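PDB 4C97: CAS6A, which probably cuts precursor CRISPR RNA as a Cas6-family endoribonuclease in the antiviral defence of Thermus thermophilus. Local coordinates for residues P129-R133 and V227-T231; P142-V147 and R199-H203. The protein carries 1 engineered substitution. All blocks are in the same frame, centred on the assembly; numbering follows the deposited sequence.

Interaction 1 of 2, residues P129-R133 and V227-T231; sequences PTFFR and VGAKT. With SO4 (sulfate ion), chain C.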
loop_
_atom_site.group_PDB
_atom_site.type_symbol
_atom_site.label_atom_id
_atom_site.label_comp_id
_atom_site.label_asym_id
_atom_site.label_seq_id
_atom_site.Cartn_x
_atom_site.Cartn_y
_atom_site.Cartn_z
ATOM N N PRO A 129 5.525 -8.899 -2.909
ATOM C CA PRO A 129 6.777 -8.522 -3.580
ATOM C C PRO A 129 6.794 -7.053 -3.996
ATOM O O PRO A 129 5.832 -6.558 -4.578
ATOM C CB PRO A 129 6.815 -9.466 -4.791
ATOM C CG PRO A 129 6.028 -10.666 -4.332
ATOM C CD PRO A 129 4.892 -10.073 -3.536
ATOM N N THR A 130 7.883 -6.371 -3.667
ATOM C CA THR A 130 8.005 -4.933 -3.834
ATOM C C THR A 130 9.159 -4.617 -4.768
ATOM O O THR A 130 10.270 -5.146 -4.605
ATOM C CB THR A 130 8.217 -4.269 -2.460
ATOM O OG1 THR A 130 7.109 -4.568 -1.587
ATOM C CG2 THR A 130 8.361 -2.779 -2.592
ATOM N N PHE A 131 8.906 -3.777 -5.767
ATOM C CA PHE A 131 9.920 -3.415 -6.742
ATOM C C PHE A 131 9.671 -2.027 -7.319
ATOM O O PHE A 131 8.617 -1.401 -7.075
ATOM C CB PHE A 131 10.041 -4.491 -7.847
ATOM C CG PHE A 131 8.758 -4.743 -8.607
ATOM C CD1 PHE A 131 8.467 -4.013 -9.746
ATOM C CD2 PHE A 131 7.861 -5.722 -8.198
ATOM C CE1 PHE A 131 7.298 -4.247 -10.462
ATOM C CE2 PHE A 131 6.685 -5.944 -8.915
ATOM C CZ PHE A 131 6.418 -5.204 -10.029
ATOM N N PHE A 132 10.658 -1.549 -8.072
ATOM C CA PHE A 132 10.693 -0.177 -8.583
ATOM C C PHE A 132 11.104 -0.196 -10.024
ATOM O O PHE A 132 11.778 -1.103 -10.475
ATOM C CB PHE A 132 11.705 0.659 -7.758
ATOM C CG PHE A 132 11.433 0.592 -6.306
ATOM C CD1 PHE A 132 10.539 1.470 -5.722
ATOM C CD2 PHE A 132 11.977 -0.426 -5.534
ATOM C CE1 PHE A 132 10.234 1.365 -4.395
ATOM C CE2 PHE A 132 11.686 -0.534 -4.223
ATOM C CZ PHE A 132 10.791 0.362 -3.635
ATOM N N ARG A 133 10.646 0.791 -10.781
ATOM C CA ARG A 133 11.036 0.873 -12.176
ATOM C C ARG A 133 12.280 1.738 -12.265
ATOM O O ARG A 133 12.287 2.857 -11.783
ATOM C CB ARG A 133 9.914 1.459 -13.030
ATOM C CG ARG A 133 10.219 1.420 -14.529
ATOM C CD ARG A 133 9.001 1.811 -15.359
ATOM N NE ARG A 133 9.273 1.840 -16.799
ATOM C CZ ARG A 133 9.494 0.762 -17.551
ATOM N NH1 ARG A 133 9.505 -0.451 -17.008
ATOM N NH2 ARG A 133 9.718 0.904 -18.855
ATOM N N VAL A 227 3.970 0.362 -1.663
ATOM C CA VAL A 227 5.282 0.899 -1.999
ATOM C C VAL A 227 5.707 0.445 -3.394
ATOM O O VAL A 227 5.565 -0.720 -3.741
ATOM C CB VAL A 227 6.336 0.419 -1.005
ATOM C CG1 VAL A 227 7.721 0.868 -1.450
ATOM C CG2 VAL A 227 6.061 0.937 0.416
ATOM N N GLY A 228 6.240 1.374 -4.175
ATOM C CA GLY A 228 6.818 1.047 -5.468
ATOM C C GLY A 228 5.826 0.832 -6.585
ATOM O O GLY A 228 4.733 1.411 -6.595
ATOM N N ALA A 229 6.215 -0.007 -7.527
ATOM C CA ALA A 229 5.497 -0.164 -8.785
ATOM C C ALA A 229 4.402 -1.214 -8.719
ATOM O O ALA A 229 4.483 -2.175 -7.959
ATOM C CB ALA A 229 6.483 -0.523 -9.874
ATOM N N LYS A 230 3.395 -1.028 -9.564
ATOM C CA LYS A 230 2.343 -2.013 -9.787
ATOM C C LYS A 230 1.585 -2.345 -8.512
ATOM O O LYS A 230 1.171 -3.479 -8.300
ATOM C CB LYS A 230 2.915 -3.244 -10.488
ATOM C CG LYS A 230 3.665 -2.796 -11.726
ATOM C CD LYS A 230 3.301 -3.527 -12.981
ATOM C CE LYS A 230 4.055 -2.947 -14.175
ATOM N NZ LYS A 230 3.242 -1.920 -14.897
ATOM N N THR A 231 1.364 -1.332 -7.676
ATOM C CA THR A 231 0.522 -1.533 -6.514
ATOM C C THR A 231 -0.933 -1.831 -6.925
ATOM O O THR A 231 -1.704 -2.331 -6.119
ATOM C CB THR A 231 0.571 -0.335 -5.568
ATOM O OG1 THR A 231 0.218 0.869 -6.272
ATOM C CG2 THR A 231 1.937 -0.202 -4.984
HETATM S S SO4 C . 0.107 -2.385 -16.245
HETATM O O1 SO4 C . 0.363 -3.020 -14.975
HETATM O O2 SO4 C . 1.387 -2.272 -16.931
HETATM O O3 SO4 C . -0.836 -3.199 -16.994
HETATM O O4 SO4 C . -0.490 -1.070 -16.057
HETATM O O HOH W 1 6.053 -2.848 -5.677
#

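Interaction 2 of 2, residues P142-V147 and R199-H203; sequences PEPRLV and RVVYH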
loop_
_atom_site.group_PDB
_atom_site.type_symbol
_atom_site.label_atom_id
_atom_site.label_comp_id
_atom_site.label_asym_id
_atom_site.label_seq_id
_atom_site.Cartn_x
_atom_site.Cartn_y
_atom_site.Cartn_z
ATOM N N PRO A 142 14.969 -2.640 -1.765
ATOM C CA PRO A 142 14.227 -1.575 -1.073
ATOM C C PRO A 142 15.123 -0.469 -0.492
ATOM O O PRO A 142 15.161 -0.216 0.724
ATOM C CB PRO A 142 13.450 -2.347 -0.019
ATOM C CG PRO A 142 14.341 -3.488 0.332
ATOM C CD PRO A 142 15.050 -3.869 -0.956
ATOM N N GLU A 143 15.818 0.214 -1.388
ATOM C CA GLU A 143 16.700 1.310 -1.025
ATOM C C GLU A 143 15.876 2.418 -0.375
ATOM O O GLU A 143 14.760 2.693 -0.833
ATOM C CB GLU A 143 17.388 1.900 -2.254
ATOM C CG GLU A 143 18.242 0.927 -3.046
ATOM C CD GLU A 143 18.921 1.576 -4.252
ATOM O OE1 GLU A 143 18.723 2.783 -4.493
ATOM O OE2 GLU A 143 19.646 0.877 -4.987
ATOM N N PRO A 144 16.435 3.090 0.649
ATOM C CA PRO A 144 15.674 4.210 1.234
ATOM C C PRO A 144 15.137 5.216 0.197
ATOM O O PRO A 144 13.964 5.612 0.263
ATOM C CB PRO A 144 16.686 4.885 2.166
ATOM C CG PRO A 144 17.656 3.775 2.548
ATOM C CD PRO A 144 17.712 2.840 1.360
ATOM N N ARG A 145 15.969 5.650 -0.749
ATOM C CA ARG A 145 15.514 6.704 -1.658
ATOM C C ARG A 145 14.328 6.233 -2.526
ATOM O O ARG A 145 13.394 7.004 -2.825
ATOM C CB ARG A 145 16.665 7.200 -2.522
ATOM C CG ARG A 145 17.211 6.137 -3.405
ATOM C CD ARG A 145 18.456 6.585 -4.130
ATOM N NE ARG A 145 18.828 5.537 -5.079
ATOM C CZ ARG A 145 18.365 5.439 -6.327
ATOM N NH1 ARG A 145 17.522 6.341 -6.831
ATOM N NH2 ARG A 145 18.759 4.426 -7.082
ATOM N N LEU A 146 14.340 4.953 -2.878
ATOM C CA LEU A 146 13.280 4.398 -3.718
ATOM C C LEU A 146 11.950 4.263 -2.952
ATOM O O LEU A 146 10.884 4.685 -3.448
ATOM C CB LEU A 146 13.698 3.049 -4.289
ATOM C CG LEU A 146 14.849 3.103 -5.293
ATOM C CD1 LEU A 146 15.245 1.737 -5.759
ATOM C CD2 LEU A 146 14.502 3.982 -6.505
ATOM N N VAL A 147 12.032 3.629 -1.782
ATOM C CA VAL A 147 10.881 3.405 -0.923
ATOM C C VAL A 147 10.251 4.734 -0.520
ATOM O O VAL A 147 9.000 4.975 -0.704
ATOM C CB VAL A 147 11.313 2.592 0.347
ATOM C CG1 VAL A 147 10.199 2.554 1.404
ATOM C CG2 VAL A 147 11.719 1.204 -0.050
ATOM N N ARG A 199 11.544 -7.429 5.993
ATOM C CA ARG A 199 11.492 -6.298 6.902
ATOM C C ARG A 199 12.743 -5.457 6.751
ATOM O O ARG A 199 13.864 -5.995 6.725
ATOM C CB ARG A 199 11.387 -6.806 8.340
ATOM C CG ARG A 199 11.353 -5.745 9.405
ATOM C CD ARG A 199 11.139 -6.424 10.760
ATOM N NE ARG A 199 10.862 -5.491 11.846
ATOM C CZ ARG A 199 11.797 -4.841 12.520
ATOM N NH1 ARG A 199 13.071 -5.008 12.205
ATOM N NH2 ARG A 199 11.459 -4.017 13.503
ATOM N N VAL A 200 12.552 -4.144 6.659
ATOM C CA VAL A 200 13.690 -3.230 6.635
ATOM C C VAL A 200 13.464 -2.144 7.687
ATOM O O VAL A 200 12.366 -1.616 7.800
ATOM C CB VAL A 200 13.862 -2.579 5.244
ATOM C CG1 VAL A 200 15.103 -1.703 5.249
ATOM C CG2 VAL A 200 13.973 -3.640 4.149
ATOM N N VAL A 201 14.510 -1.829 8.460
ATOM C CA VAL A 201 14.438 -0.687 9.365
ATOM C C VAL A 201 15.307 0.446 8.812
ATOM O O VAL A 201 16.518 0.316 8.684
ATOM C CB VAL A 201 14.858 -1.060 10.785
ATOM C CG1 VAL A 201 14.670 0.135 11.712
ATOM C CG2 VAL A 201 14.054 -2.259 11.287
ATOM N N TYR A 202 14.640 1.546 8.495
ATOM C CA TYR A 202 15.239 2.783 8.003
ATOM C C TYR A 202 15.524 3.706 9.160
ATOM O O TYR A 202 14.814 3.697 10.169
ATOM C CB TYR A 202 14.296 3.476 7.001
ATOM C CG TYR A 202 14.006 2.567 5.831
ATOM C CD1 TYR A 202 14.888 2.484 4.763
ATOM C CD2 TYR A 202 12.883 1.753 5.827
ATOM C CE1 TYR A 202 14.651 1.627 3.713
ATOM C CE2 TYR A 202 12.626 0.891 4.777
ATOM C CZ TYR A 202 13.526 0.833 3.723
ATOM O OH TYR A 202 13.327 -0.031 2.686
ATOM N N HIS A 203 16.583 4.494 9.019
ATOM C CA HIS A 203 16.983 5.393 10.073
ATOM C C HIS A 203 17.498 6.672 9.451
ATOM O O HIS A 203 18.343 6.623 8.547
ATOM C CB HIS A 203 18.069 4.754 10.906
ATOM C CG HIS A 203 18.678 5.691 11.888
ATOM N ND1 HIS A 203 18.003 6.122 13.004
ATOM C CD2 HIS A 203 19.888 6.291 11.918
ATOM C CE1 HIS A 203 18.774 6.947 13.691
ATOM N NE2 HIS A 203 19.925 7.070 13.047
#

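Interaction 1 of 2, residues P129-R133 and V227-T231
One direct backbone hydrogen bond ties the segments together: A229 N donates to F131 O at 2.8 Å, with a nearly straight N-H...O angle of 174°. The same oxygen takes a CA-H...O contact, its distance from G228 CA being 3.4 Å; G228, without a side chain and at positive phi (78°), lets the carbonyl come this close. A single water adds a second polar link. It accepts from F131 N and lies 2.9 Å from both V227 O and A229 O; more acceptors surround the water than it can serve at once with its two protons.

Segment 227-231 (VGAKT) belongs to the glycine-rich loop characteristic of RAMP proteins, between helix 209-225 and strand 238-241. Strand 129-134 lies beside this loop, paired with strand 137-139.

Apolar contacts come from two rings that leave the backbone differently. F131 has CG between its backbone N and carbonyl carbon (chi1 59°), which brings its CE1 to 3.9 Å from A229 CB. Y235 meets this ring edge-to-face. F132 sends CZ to within 3.8 Å of V227 CG1, a methyl that T130 CG2 also touches. Apart from these, the polar A229 O stands over one face of the F131 ring, toward the rim.

K230 crosses F131 through its CG, then bends at chi2 and chi4, and NZ reaches a sulfate: 2.8 Å to O2, with a weaker bond to O1.

Interaction 2 of 2, residues P142-V147 and R199-H203
Y202 rises from strand 199-203 against the start of helix 144-158, an alpha-on-beta contact within the C-terminal ferredoxin-like domain: both the beta-alpha-beta-beta-alpha-beta chain order and the antiparallel sheet order fit that fold. The tight side is built round the tyrosine. Its OH donates to P142 O at 2.7 Å; the carbonyl oxygen sits at the ring edge, in plane, whereas the OH is tilted 28° from the carbonyl plane and meets C=O at 135°. This bond satisfies a main-chain acceptor just before the helix and fixes the far end of the ring. V147 CG2, anti to its carbonyl carbon, reaches 3.4 Å from Y202 OH. P144 approaches the same ring obliquely, its CA 3.7 Å from Y202 CE1, and its CG lies near the ring plane at the edge. Within the strand, V200 CG1 is over one face of the ring, near the rim, while V200 CG2 meets P142 CG at 3.8 Å.

The outer side is looser: E143 and exposed R145 leave the backbone away from the strand, and neither side chain takes part in the contact. They pair instead, R145 NE to E143 OE1, by a salt bridge whose weak hydrogen bond is poorly angled at 117°; E143 OE2 is held by Y139 OH.

Overall arrangement
Interactions 1 and 2 have centres 13 Å apart and meet directly through apolar packing. F132 CZ lies 3.8 Å from V147 CG2, the methyl that also touches Y202, and V227 CG1 comes within 4.1 Å of V147 CA. F132 of strand 129-134 and V227 of the glycine-rich loop both rest on V147 of helix 144-158, and G228 N adds a hydrogen bond to S150 of that helix. In sequence, 142-147 and 199-203 both fall between 129-133 and 227-231. Only interaction 1 reaches the sulfate, probably from the crystallisation liquor; it marks a spot where K230 and R26 of helix 22-36 can jointly hold an anion, though whether RNA uses it is not established here.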